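PDB 1V9N: malate dehydrogenase from Pyrococcus horikoshii, which catalyses the NAD-dependent interconversion of (S)-malate and oxaloacetate, and works as a homodimer. Local coordinates for residues R123-Y128 with V278-M283; M148-P153 with M251-S256; S86-D91 with G118-R123. All coordinates share one frame; numbering follows the deposited sequence.

Interaction 1: residues R123-Y128 with V278-M283; sequences RNSNHY and VCHFFM. With NDP (NADPH dihydro-nicotinamide-adenine-dinucleotide phosphate), chain B.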
loop_
_atom_site.group_PDB
_atom_site.type_symbol
_atom_site.label_atom_id
_atom_site.label_comp_id
_atom_site.label_asym_id
_atom_site.label_seq_id
_atom_site.Cartn_x
_atom_site.Cartn_y
_atom_site.Cartn_z
ATOM N N ARG A 123 15.853 12.073 -1.386
ATOM C CA ARG A 123 15.216 13.312 -1.808
ATOM C C ARG A 123 16.157 13.913 -2.834
ATOM O O ARG A 123 17.257 13.394 -3.057
ATOM C CB ARG A 123 15.058 14.285 -0.636
ATOM C CG ARG A 123 16.381 14.852 -0.137
ATOM C CD ARG A 123 16.176 15.767 1.053
ATOM N NE ARG A 123 17.437 16.344 1.515
ATOM C CZ ARG A 123 17.702 16.616 2.789
ATOM N NH1 ARG A 123 16.792 16.359 3.717
ATOM N NH2 ARG A 123 18.865 17.154 3.133
ATOM N N ASN A 124 15.726 15.009 -3.448
ATOM C CA ASN A 124 16.520 15.716 -4.447
ATOM C C ASN A 124 17.004 14.800 -5.565
ATOM O O ASN A 124 18.175 14.823 -5.953
ATOM C CB ASN A 124 17.705 16.417 -3.772
ATOM C CG ASN A 124 18.353 17.460 -4.671
ATOM O OD1 ASN A 124 17.722 17.971 -5.594
ATOM N ND2 ASN A 124 19.612 17.791 -4.395
ATOM N N SER A 125 16.082 13.999 -6.089
ATOM C CA SER A 125 16.376 13.073 -7.172
ATOM C C SER A 125 15.558 13.466 -8.415
ATOM O O SER A 125 15.042 14.580 -8.502
ATOM C CB SER A 125 16.033 11.645 -6.730
ATOM O OG SER A 125 16.366 10.692 -7.727
ATOM N N ASN A 126 15.440 12.543 -9.365
ATOM C CA ASN A 126 14.701 12.780 -10.601
ATOM C C ASN A 126 13.858 11.555 -10.943
ATOM O O ASN A 126 13.954 10.533 -10.270
ATOM C CB ASN A 126 15.684 13.086 -11.747
ATOM C CG ASN A 126 16.056 14.557 -11.818
ATOM O OD1 ASN A 126 15.214 15.399 -12.146
ATOM N ND2 ASN A 126 17.309 14.879 -11.495
ATOM N N HIS A 127 13.037 11.657 -11.987
ATOM C CA HIS A 127 12.172 10.548 -12.399
ATOM C C HIS A 127 12.999 9.274 -12.548
ATOM O O HIS A 127 13.992 9.269 -13.272
ATOM C CB HIS A 127 11.489 10.904 -13.721
ATOM C CG HIS A 127 10.579 9.836 -14.249
ATOM N ND1 HIS A 127 11.000 8.876 -15.144
ATOM C CD2 HIS A 127 9.268 9.593 -14.023
ATOM C CE1 HIS A 127 9.983 8.089 -15.450
ATOM N NE2 HIS A 127 8.921 8.502 -14.784
ATOM N N TYR A 128 12.601 8.196 -11.874
ATOM C CA TYR A 128 13.388 6.969 -11.961
ATOM C C TYR A 128 12.805 5.780 -12.731
ATOM O O TYR A 128 13.217 4.643 -12.526
ATOM C CB TYR A 128 13.839 6.524 -10.556
ATOM C CG TYR A 128 12.811 5.863 -9.632
ATOM C CD1 TYR A 128 11.542 5.482 -10.083
ATOM C CD2 TYR A 128 13.158 5.540 -8.314
ATOM C CE1 TYR A 128 10.649 4.788 -9.246
ATOM C CE2 TYR A 128 12.279 4.846 -7.477
ATOM C CZ TYR A 128 11.030 4.468 -7.948
ATOM O OH TYR A 128 10.187 3.736 -7.131
ATOM N N VAL A 278 12.356 15.021 -6.920
ATOM C CA VAL A 278 11.556 13.805 -6.896
ATOM C C VAL A 278 12.136 13.035 -5.711
ATOM O O VAL A 278 13.352 13.043 -5.504
ATOM C CB VAL A 278 11.736 12.960 -8.175
ATOM C CG1 VAL A 278 10.949 11.669 -8.049
ATOM C CG2 VAL A 278 11.261 13.740 -9.392
ATOM N N CYS A 279 11.279 12.393 -4.925
ATOM C CA CYS A 279 11.747 11.646 -3.765
ATOM C C CYS A 279 11.355 10.176 -3.869
ATOM O O CYS A 279 10.331 9.846 -4.463
ATOM C CB CYS A 279 11.184 12.268 -2.484
ATOM S SG CYS A 279 11.698 14.013 -2.215
ATOM N N HIS A 280 12.174 9.299 -3.293
ATOM C CA HIS A 280 11.910 7.865 -3.354
ATOM C C HIS A 280 11.965 7.200 -1.983
ATOM O O HIS A 280 12.557 7.728 -1.041
ATOM C CB HIS A 280 12.937 7.156 -4.244
ATOM C CG HIS A 280 13.299 7.900 -5.492
ATOM N ND1 HIS A 280 12.359 8.370 -6.385
ATOM C CD2 HIS A 280 14.506 8.210 -6.021
ATOM C CE1 HIS A 280 12.973 8.937 -7.407
ATOM N NE2 HIS A 280 14.277 8.854 -7.212
ATOM N N PHE A 281 11.354 6.023 -1.899
ATOM C CA PHE A 281 11.324 5.220 -0.677
ATOM C C PHE A 281 11.761 3.810 -1.073
ATOM O O PHE A 281 11.244 3.248 -2.035
ATOM C CB PHE A 281 9.903 5.166 -0.102
ATOM C CG PHE A 281 9.761 4.255 1.095
ATOM C CD1 PHE A 281 10.041 4.715 2.377
ATOM C CD2 PHE A 281 9.361 2.931 0.931
ATOM C CE1 PHE A 281 9.925 3.873 3.484
ATOM C CE2 PHE A 281 9.241 2.076 2.030
ATOM C CZ PHE A 281 9.525 2.551 3.312
ATOM N N PHE A 282 12.718 3.249 -0.342
ATOM C CA PHE A 282 13.201 1.898 -0.618
ATOM C C PHE A 282 13.215 1.120 0.687
ATOM O O PHE A 282 13.670 1.620 1.721
ATOM C CB PHE A 282 14.618 1.934 -1.204
ATOM C CG PHE A 282 14.742 2.789 -2.437
ATOM C CD1 PHE A 282 14.337 2.311 -3.680
ATOM C CD2 PHE A 282 15.235 4.090 -2.347
ATOM C CE1 PHE A 282 14.418 3.117 -4.816
ATOM C CE2 PHE A 282 15.320 4.904 -3.477
ATOM C CZ PHE A 282 14.910 4.414 -4.714
HETATM N N MSE A 283 12.708 -0.104 0.643
HETATM C CA MSE A 283 12.680 -0.935 1.828
HETATM C C MSE A 283 12.973 -2.378 1.463
HETATM O O MSE A 283 12.392 -2.931 0.522
HETATM C CB MSE A 283 11.320 -0.848 2.507
HETATM C CG MSE A 283 11.219 -1.668 3.772
HETATM SE SE MSE A 283 9.450 -1.542 4.494
HETATM C CE MSE A 283 9.043 -3.422 4.682
HETATM P PA NDP B . -0.732 -1.966 -14.450
HETATM O O1A NDP B . -0.164 -2.217 -15.753
HETATM O O2A NDP B . -2.203 -1.748 -14.219
HETATM O O5B NDP B . -0.216 -3.176 -13.469
HETATM C C5B NDP B . -0.576 -3.217 -12.076
HETATM C C4B NDP B . 0.124 -4.465 -11.506
HETATM O O4B NDP B . -0.865 -5.507 -11.592
HETATM C C3B NDP B . 1.344 -4.990 -12.211
HETATM O O3B NDP B . 2.274 -5.473 -11.195
HETATM C C2B NDP B . 0.892 -6.104 -13.087
HETATM O O2B NDP B . 1.860 -7.106 -13.444
HETATM C C1B NDP B . -0.300 -6.593 -12.325
HETATM N N9A NDP B . -1.415 -7.118 -13.161
HETATM C C8A NDP B . -1.905 -6.649 -14.413
HETATM N N7A NDP B . -2.924 -7.370 -14.820
HETATM C C5A NDP B . -3.137 -8.321 -13.863
HETATM C C6A NDP B . -4.074 -9.390 -13.691
HETATM N N6A NDP B . -5.016 -9.613 -14.614
HETATM N N1A NDP B . -4.007 -10.188 -12.569
HETATM C C2A NDP B . -3.046 -9.965 -11.614
HETATM N N3A NDP B . -2.124 -8.983 -11.682
HETATM C C4A NDP B . -2.221 -8.187 -12.841
HETATM O O3 NDP B . -0.022 -0.795 -13.680
HETATM P PN NDP B . 0.175 0.773 -13.819
HETATM O O1N NDP B . -0.421 1.343 -12.615
HETATM O O2N NDP B . -0.478 1.077 -15.138
HETATM O O5D NDP B . 1.763 0.876 -13.864
HETATM C C5D NDP B . 2.471 1.721 -14.814
HETATM C C4D NDP B . 4.029 1.610 -14.597
HETATM O O4D NDP B . 4.515 2.936 -14.488
HETATM C C3D NDP B . 4.513 0.889 -13.315
HETATM O O3D NDP B . 5.631 0.063 -13.666
HETATM C C2D NDP B . 4.851 1.995 -12.330
HETATM O O2D NDP B . 5.845 1.589 -11.413
HETATM C C1D NDP B . 5.277 3.132 -13.296
HETATM N N1N NDP B . 5.010 4.502 -12.779
HETATM C C2N NDP B . 6.151 5.313 -12.521
HETATM C C3N NDP B . 5.900 6.658 -12.025
HETATM C C7N NDP B . 7.033 7.547 -11.749
HETATM O O7N NDP B . 6.900 8.704 -11.333
HETATM N N7N NDP B . 8.309 7.116 -11.944
HETATM C C4N NDP B . 4.545 7.071 -11.839
HETATM C C5N NDP B . 3.447 6.260 -12.093
HETATM C C6N NDP B . 3.674 4.970 -12.570
HETATM P P2B NDP B . 2.626 -7.197 -14.793
HETATM O O1X NDP B . 2.589 -8.642 -15.073
HETATM O O2X NDP B . 4.028 -6.708 -14.617
HETATM O O3X NDP B . 1.894 -6.387 -15.859
#

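Interaction 2: residues M148-P153 with M251-S256; sequences MTNSRP and MVDILS. With NDP (NADPH dihydro-nicotinamide-adenine-dinucleotide phosphate), chain B.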
loop_
_atom_site.group_PDB
_atom_site.type_symbol
_atom_site.label_atom_id
_atom_site.label_comp_id
_atom_site.label_asym_id
_atom_site.label_seq_id
_atom_site.Cartn_x
_atom_site.Cartn_y
_atom_site.Cartn_z
HETATM N N MSE A 148 8.866 2.981 -3.771
HETATM C CA MSE A 148 7.829 3.963 -4.052
HETATM C C MSE A 148 8.531 5.236 -4.487
HETATM O O MSE A 148 9.728 5.420 -4.228
HETATM C CB MSE A 148 7.024 4.298 -2.793
HETATM C CG MSE A 148 6.333 3.143 -2.106
HETATM SE SE MSE A 148 5.621 3.747 -0.385
HETATM C CE MSE A 148 5.429 2.008 0.458
ATOM N N THR A 149 7.774 6.118 -5.131
ATOM C CA THR A 149 8.293 7.396 -5.587
ATOM C C THR A 149 7.118 8.344 -5.794
ATOM O O THR A 149 6.021 7.916 -6.152
ATOM C CB THR A 149 9.048 7.258 -6.932
ATOM O OG1 THR A 149 9.594 8.529 -7.303
ATOM C CG2 THR A 149 8.104 6.781 -8.041
ATOM N N ASN A 150 7.331 9.630 -5.542
ATOM C CA ASN A 150 6.268 10.584 -5.774
ATOM C C ASN A 150 6.517 11.114 -7.184
ATOM O O ASN A 150 7.442 10.656 -7.869
ATOM C CB ASN A 150 6.275 11.704 -4.719
ATOM C CG ASN A 150 7.565 12.487 -4.690
ATOM O OD1 ASN A 150 8.440 12.311 -5.535
ATOM N ND2 ASN A 150 7.686 13.373 -3.713
ATOM N N SER A 151 5.697 12.051 -7.638
ATOM C CA SER A 151 5.873 12.573 -8.984
ATOM C C SER A 151 5.193 13.918 -9.159
ATOM O O SER A 151 4.760 14.541 -8.190
ATOM C CB SER A 151 5.309 11.578 -10.000
ATOM O OG SER A 151 3.910 11.419 -9.824
ATOM N N ARG A 152 5.107 14.362 -10.408
ATOM C CA ARG A 152 4.469 15.632 -10.722
ATOM C C ARG A 152 2.989 15.529 -10.394
ATOM O O ARG A 152 2.407 14.446 -10.462
ATOM C CB ARG A 152 4.639 15.958 -12.210
ATOM C CG ARG A 152 6.081 16.067 -12.656
ATOM C CD ARG A 152 6.196 16.499 -14.116
ATOM N NE ARG A 152 5.523 15.574 -15.025
ATOM C CZ ARG A 152 4.297 15.751 -15.505
ATOM N NH1 ARG A 152 3.598 16.831 -15.171
ATOM N NH2 ARG A 152 3.765 14.846 -16.318
ATOM N N PRO A 153 2.357 16.651 -10.022
ATOM C CA PRO A 153 0.926 16.615 -9.701
ATOM C C PRO A 153 0.101 16.294 -10.947
ATOM O O PRO A 153 0.188 16.995 -11.958
ATOM C CB PRO A 153 0.661 18.020 -9.159
ATOM C CG PRO A 153 1.670 18.863 -9.891
ATOM C CD PRO A 153 2.910 18.002 -9.831
HETATM N N MSE A 251 0.264 8.219 1.292
HETATM C CA MSE A 251 1.191 7.357 2.012
HETATM C C MSE A 251 2.546 7.459 1.324
HETATM O O MSE A 251 3.572 7.643 1.972
HETATM C CB MSE A 251 0.697 5.905 1.975
HETATM C CG MSE A 251 1.670 4.901 2.569
HETATM SE SE MSE A 251 0.956 3.093 2.548
HETATM C CE MSE A 251 1.490 2.593 0.779
ATOM N N VAL A 252 2.541 7.354 -0.002
ATOM C CA VAL A 252 3.772 7.444 -0.776
ATOM C C VAL A 252 4.503 8.773 -0.550
ATOM O O VAL A 252 5.716 8.787 -0.329
ATOM C CB VAL A 252 3.495 7.288 -2.287
ATOM C CG1 VAL A 252 4.759 7.588 -3.087
ATOM C CG2 VAL A 252 3.002 5.891 -2.582
ATOM N N ASP A 253 3.769 9.882 -0.611
ATOM C CA ASP A 253 4.368 11.205 -0.416
ATOM C C ASP A 253 4.868 11.412 1.013
ATOM O O ASP A 253 5.861 12.100 1.242
ATOM C CB ASP A 253 3.362 12.310 -0.761
ATOM C CG ASP A 253 3.658 12.978 -2.095
ATOM O OD1 ASP A 253 4.837 13.310 -2.359
ATOM O OD2 ASP A 253 2.711 13.190 -2.872
ATOM N N ILE A 254 4.171 10.829 1.977
ATOM C CA ILE A 254 4.570 10.961 3.369
ATOM C C ILE A 254 5.870 10.187 3.605
ATOM O O ILE A 254 6.791 10.691 4.246
ATOM C CB ILE A 254 3.455 10.437 4.308
ATOM C CG1 ILE A 254 2.244 11.371 4.234
ATOM C CG2 ILE A 254 3.968 10.336 5.744
ATOM C CD1 ILE A 254 1.015 10.863 4.983
ATOM N N LEU A 255 5.949 8.976 3.060
ATOM C CA LEU A 255 7.139 8.143 3.230
ATOM C C LEU A 255 8.315 8.611 2.379
ATOM O O LEU A 255 9.475 8.438 2.758
ATOM C CB LEU A 255 6.807 6.680 2.908
ATOM C CG LEU A 255 5.804 6.014 3.863
ATOM C CD1 LEU A 255 5.453 4.614 3.363
ATOM C CD2 LEU A 255 6.394 5.947 5.261
ATOM N N SER A 256 8.013 9.214 1.234
ATOM C CA SER A 256 9.041 9.697 0.325
ATOM C C SER A 256 9.393 11.172 0.511
ATOM O O SER A 256 10.480 11.506 0.962
ATOM C CB SER A 256 8.598 9.484 -1.129
ATOM O OG SER A 256 8.362 8.114 -1.402
HETATM P PA NDP B . -0.732 -1.966 -14.450
HETATM O O1A NDP B . -0.164 -2.217 -15.753
HETATM O O2A NDP B . -2.203 -1.748 -14.219
HETATM O O5B NDP B . -0.216 -3.176 -13.469
HETATM C C5B NDP B . -0.576 -3.217 -12.076
HETATM C C4B NDP B . 0.124 -4.465 -11.506
HETATM O O4B NDP B . -0.865 -5.507 -11.592
HETATM C C3B NDP B . 1.344 -4.990 -12.211
HETATM O O3B NDP B . 2.274 -5.473 -11.195
HETATM C C2B NDP B . 0.892 -6.104 -13.087
HETATM O O2B NDP B . 1.860 -7.106 -13.444
HETATM C C1B NDP B . -0.300 -6.593 -12.325
HETATM N N9A NDP B . -1.415 -7.118 -13.161
HETATM C C8A NDP B . -1.905 -6.649 -14.413
HETATM N N7A NDP B . -2.924 -7.370 -14.820
HETATM C C5A NDP B . -3.137 -8.321 -13.863
HETATM C C6A NDP B . -4.074 -9.390 -13.691
HETATM N N6A NDP B . -5.016 -9.613 -14.614
HETATM N N1A NDP B . -4.007 -10.188 -12.569
HETATM C C2A NDP B . -3.046 -9.965 -11.614
HETATM N N3A NDP B . -2.124 -8.983 -11.682
HETATM C C4A NDP B . -2.221 -8.187 -12.841
HETATM O O3 NDP B . -0.022 -0.795 -13.680
HETATM P PN NDP B . 0.175 0.773 -13.819
HETATM O O1N NDP B . -0.421 1.343 -12.615
HETATM O O2N NDP B . -0.478 1.077 -15.138
HETATM O O5D NDP B . 1.763 0.876 -13.864
HETATM C C5D NDP B . 2.471 1.721 -14.814
HETATM C C4D NDP B . 4.029 1.610 -14.597
HETATM O O4D NDP B . 4.515 2.936 -14.488
HETATM C C3D NDP B . 4.513 0.889 -13.315
HETATM O O3D NDP B . 5.631 0.063 -13.666
HETATM C C2D NDP B . 4.851 1.995 -12.330
HETATM O O2D NDP B . 5.845 1.589 -11.413
HETATM C C1D NDP B . 5.277 3.132 -13.296
HETATM N N1N NDP B . 5.010 4.502 -12.779
HETATM C C2N NDP B . 6.151 5.313 -12.521
HETATM C C3N NDP B . 5.900 6.658 -12.025
HETATM C C7N NDP B . 7.033 7.547 -11.749
HETATM O O7N NDP B . 6.900 8.704 -11.333
HETATM N N7N NDP B . 8.309 7.116 -11.944
HETATM C C4N NDP B . 4.545 7.071 -11.839
HETATM C C5N NDP B . 3.447 6.260 -12.093
HETATM C C6N NDP B . 3.674 4.970 -12.570
HETATM P P2B NDP B . 2.626 -7.197 -14.793
HETATM O O1X NDP B . 2.589 -8.642 -15.073
HETATM O O2X NDP B . 4.028 -6.708 -14.617
HETATM O O3X NDP B . 1.894 -6.387 -15.859
#

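Interaction 3: residues S86-D91 with G118-R123; sequences SYALID and GIVIAR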
loop_
_atom_site.group_PDB
_atom_site.type_symbol
_atom_site.label_atom_id
_atom_site.label_comp_id
_atom_site.label_asym_id
_atom_site.label_seq_id
_atom_site.Cartn_x
_atom_site.Cartn_y
_atom_site.Cartn_z
ATOM N N SER A 86 20.221 0.088 10.067
ATOM C CA SER A 86 19.103 -0.338 9.228
ATOM C C SER A 86 18.415 0.749 8.400
ATOM O O SER A 86 17.340 0.514 7.849
ATOM C CB SER A 86 18.050 -1.050 10.086
ATOM O OG SER A 86 18.545 -2.287 10.568
ATOM N N TYR A 87 19.013 1.932 8.300
ATOM C CA TYR A 87 18.386 2.989 7.509
ATOM C C TYR A 87 19.364 4.054 7.052
ATOM O O TYR A 87 20.495 4.141 7.543
ATOM C CB TYR A 87 17.267 3.665 8.311
ATOM C CG TYR A 87 17.752 4.754 9.245
ATOM C CD1 TYR A 87 17.913 6.064 8.792
ATOM C CD2 TYR A 87 18.102 4.466 10.568
ATOM C CE1 TYR A 87 18.414 7.062 9.631
ATOM C CE2 TYR A 87 18.602 5.455 11.411
ATOM C CZ TYR A 87 18.754 6.751 10.934
ATOM O OH TYR A 87 19.233 7.738 11.761
ATOM N N ALA A 88 18.912 4.862 6.100
ATOM C CA ALA A 88 19.701 5.965 5.589
ATOM C C ALA A 88 18.808 6.977 4.875
ATOM O O ALA A 88 17.785 6.621 4.272
ATOM C CB ALA A 88 20.779 5.457 4.644
ATOM N N LEU A 89 19.182 8.245 4.984
ATOM C CA LEU A 89 18.473 9.323 4.314
ATOM C C LEU A 89 19.501 9.843 3.313
ATOM O O LEU A 89 20.577 10.300 3.691
ATOM C CB LEU A 89 18.060 10.412 5.307
ATOM C CG LEU A 89 17.546 11.728 4.713
ATOM C CD1 LEU A 89 16.448 11.458 3.698
ATOM C CD2 LEU A 89 17.035 12.621 5.839
ATOM N N ILE A 90 19.164 9.752 2.035
ATOM C CA ILE A 90 20.065 10.145 0.959
ATOM C C ILE A 90 19.604 11.386 0.195
ATOM O O ILE A 90 18.407 11.600 0.013
ATOM C CB ILE A 90 20.169 8.994 -0.087
ATOM C CG1 ILE A 90 20.647 7.699 0.579
ATOM C CG2 ILE A 90 21.045 9.415 -1.251
ATOM C CD1 ILE A 90 21.992 7.790 1.254
ATOM N N ASP A 91 20.562 12.196 -0.250
ATOM C CA ASP A 91 20.245 13.364 -1.071
ATOM C C ASP A 91 20.853 13.031 -2.437
ATOM O O ASP A 91 22.070 12.853 -2.561
ATOM C CB ASP A 91 20.863 14.649 -0.511
ATOM C CG ASP A 91 20.384 15.893 -1.256
ATOM O OD1 ASP A 91 20.744 16.047 -2.442
ATOM O OD2 ASP A 91 19.630 16.710 -0.664
ATOM N N GLY A 118 16.333 -3.017 5.921
ATOM C CA GLY A 118 17.005 -1.904 5.275
ATOM C C GLY A 118 16.007 -0.920 4.684
ATOM O O GLY A 118 15.237 -1.273 3.792
ATOM N N ILE A 119 16.007 0.308 5.187
ATOM C CA ILE A 119 15.106 1.344 4.689
ATOM C C ILE A 119 15.907 2.562 4.260
ATOM O O ILE A 119 16.547 3.222 5.079
ATOM C CB ILE A 119 14.071 1.766 5.764
ATOM C CG1 ILE A 119 13.093 0.615 6.013
ATOM C CG2 ILE A 119 13.324 3.032 5.322
ATOM C CD1 ILE A 119 12.089 0.874 7.127
ATOM N N VAL A 120 15.891 2.845 2.966
ATOM C CA VAL A 120 16.620 3.994 2.459
ATOM C C VAL A 120 15.633 4.918 1.772
ATOM O O VAL A 120 14.819 4.485 0.955
ATOM C CB VAL A 120 17.733 3.583 1.463
ATOM C CG1 VAL A 120 18.424 4.825 0.912
ATOM C CG2 VAL A 120 18.761 2.692 2.162
ATOM N N ILE A 121 15.693 6.191 2.133
ATOM C CA ILE A 121 14.820 7.186 1.544
ATOM C C ILE A 121 15.685 8.245 0.879
ATOM O O ILE A 121 16.733 8.632 1.404
ATOM C CB ILE A 121 13.915 7.796 2.619
ATOM C CG1 ILE A 121 13.055 6.676 3.223
ATOM C CG2 ILE A 121 13.040 8.879 2.022
ATOM C CD1 ILE A 121 12.197 7.095 4.370
ATOM N N ALA A 122 15.252 8.709 -0.285
ATOM C CA ALA A 122 16.026 9.696 -1.014
ATOM C C ALA A 122 15.213 10.911 -1.428
ATOM O O ALA A 122 14.034 10.806 -1.749
ATOM C CB ALA A 122 16.655 9.042 -2.254
ATOM N N ARG A 123 15.853 12.073 -1.386
ATOM C CA ARG A 123 15.216 13.312 -1.808
ATOM C C ARG A 123 16.157 13.913 -2.834
ATOM O O ARG A 123 17.257 13.394 -3.057
ATOM C CB ARG A 123 15.058 14.285 -0.636
ATOM C CG ARG A 123 16.381 14.852 -0.137
ATOM C CD ARG A 123 16.176 15.767 1.053
ATOM N NE ARG A 123 17.437 16.344 1.515
ATOM C CZ ARG A 123 17.702 16.616 2.789
ATOM N NH1 ARG A 123 16.792 16.359 3.717
ATOM N NH2 ARG A 123 18.865 17.154 3.133
HETATM O O HOH W 1 21.273 18.278 1.465
#

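Interaction 1: residues R123-Y128 with V278-M283
His280, on strand 278-285, is held by its edge and stacked on one face by residues 125-128, where the neighbouring strand 117-125 runs out into a loop. Two backbone bonds make Ser125 and Val278 an antiparallel hydrogen-bonded pair. Ser125 N lies in the carbonyl plane of Val278 O at 3.0 Å, whereas Val278 N approaches Ser125 O from well above its carbonyl plane. The methyl CG2 of Val278 then packs on the backbone of Asn126.

The His280 side chain can be followed outward. Its CB lies 4.0 Å from Tyr128 CE2. CG, placed anti to the carbonyl carbon, carries the ring beneath the phenol, and Tyr128 CD2 sits 3.4 Å above the imidazole plane, over its centre. The two rings form an offset stack, their planes inclined by only 23°. ND1 is hydrogen-bonded to Thr149 OG1 on the next strand, 144-149, while CE1 points its edge at Asn126 O, 3.4 Å away. At the tip, NE2 shares a 2.8 Å hydrogen bond with Ser125 OG, in which either atom could be the donor. With both ring nitrogens engaged, the imidazole is fixed against rotation and can serve as a level floor for Tyr128.

Tyr128 gets there with CG in the crowded position between backbone N and carbonyl carbon (chi1 76°); Phe282 CZ meets it in plane at the edge, and its hydroxyl bonds Ser147. Just before it, His127, whose CB points away from the strand, bonds Tyr63 through ND1 and brings NE2 within 3.2 Å of N7N, the carboxamide nitrogen of NADPH. The end of an inner strand of the mixed sheet, running on into a loop that lines the cofactor, forms part of the nicotinamide pocket of this LDH2/MDH2-family enzyme.

Interaction 2: residues M148-P153 with M251-S256
Apolar contact does most of the work between the end of strand 144-149 and helix 242-258. Met148, a selenomethionine here, has CG anti to the carbonyl carbon and runs extended beyond it, so that its shaft lies across the helix. Its CB touches Val252 CG1, and its selenium rests 3.9 Å from Leu255 CD1, both crossings being oblique. The tip CE meets CE of Met251, also selenomethionine, at 4.0 Å, with the two chains crossing at about a right angle. Val252 CG1, anti to its backbone N, presses closer still, to 3.3 Å from Thr149 O.

The polar share is one side-chain hydrogen bond, reinforced by a second shell. Asn150 turns its CG into the crowded position (chi1 59°), which directs ND2 at Asp253 OD1, 3.2 Å away. The carboxylate oxygen lies in the amide plane and is met nearly along its C-O axis, with the amide and carboxylate planes 63° apart. Asn150 is gripped at its other end too, since OD1 accepts from Cys279 N; the second oxygen of Asp253 takes bonds from Ser265 and Asn168. An alanine in place of Asp253 would probably leave the Asn150 amide less firmly oriented and deprive Ser265 and Asn168 of a buried acceptor.

Contact with the cofactor comes from the opposite direction to the helix: Thr149 CG2 and Ser151 CB approach the carboxamide of NADPH, Ser151 CB reaching to 3.5 Å from O7N.

The helix thus lies against the sheet where strand 144-149 is flanked by 278-285 and 170-174, Leu255 and Ser256 also touching Phe281, and Met251 and Val252 touching Ile170. Beyond them the second subunit closes in, its Leu172 on Met251 and its Ile285 on Leu255.

Interaction 3: residues S86-D91 with G118-R123
Side chains of strands 87-91 and 118-123 stand in matched pairs, alternating between the two faces of a parallel ladder that runs from Tyr87 beside Ile119 to Asp91 beside Arg123. Ala88, Ile90, Val120 and Ala122 share one face. There Ile90, with CG1 anti to its carbonyl carbon, leans obliquely across the strand gap so that CG1 comes within 3.6 Å of Val120 CG1, while its CB faces Ala122 CB at 4.1 Å. Ala88, Val120 and Ala122 receive helix 97-115 through its Leu107, Ser104 and Ala108: the strands and that helix make a classical beta-alpha-beta crossover. Five backbone bonds join the strands, the straightest being Ile90 N to Ile121 O, 2.7 Å long and with an N-H...O angle of 175°.

On the other face, Tyr87 turns its ring away from the partner strand to meet Phe290 of the second subunit, and Leu89 CD1 approaches Ile121 O. At the end of the ladder Asp91 and Arg123 cross obliquely, carboxylate and guanidinium planes 83° apart. Arg123 starts from the crowded first torsion (chi1 69°) and then runs extended from CG to NE, so that NE, 3.1 Å from Asp91 OD2, makes a salt bridge along the anti lone pair of that oxygen, which lies in the guanidinium plane. A water at the same guanidinium edge donates to OD2 and accepts from NH2, linking the two charges a second time. Asp91 OD1 is taken by Asn124 ND2 and Asp93 N, and Arg123 NH1 by Ser260 O.

All three contacts are buried, yet their chemistry shifts across one mixed sheet. Interaction 3 lies farthest from the centre of the chain and is almost pure strand ladder, with its charged pair at the partly exposed end. Interaction 1 shares Arg123 and strand 117-125 with it but keeps a single backbone pair and adds aromatic and polar side-chain grips as the chain departs. Interaction 2 sets a helix against the sheet, chiefly through apolar side chains. Interactions 1 and 2 meet directly, Phe281 N lying 2.9 Å from Met148 O, and both reach NADPH; in contrast, interaction 3 stands about 13 Å from it at the Ala122 side chain. Each also touches the second subunit.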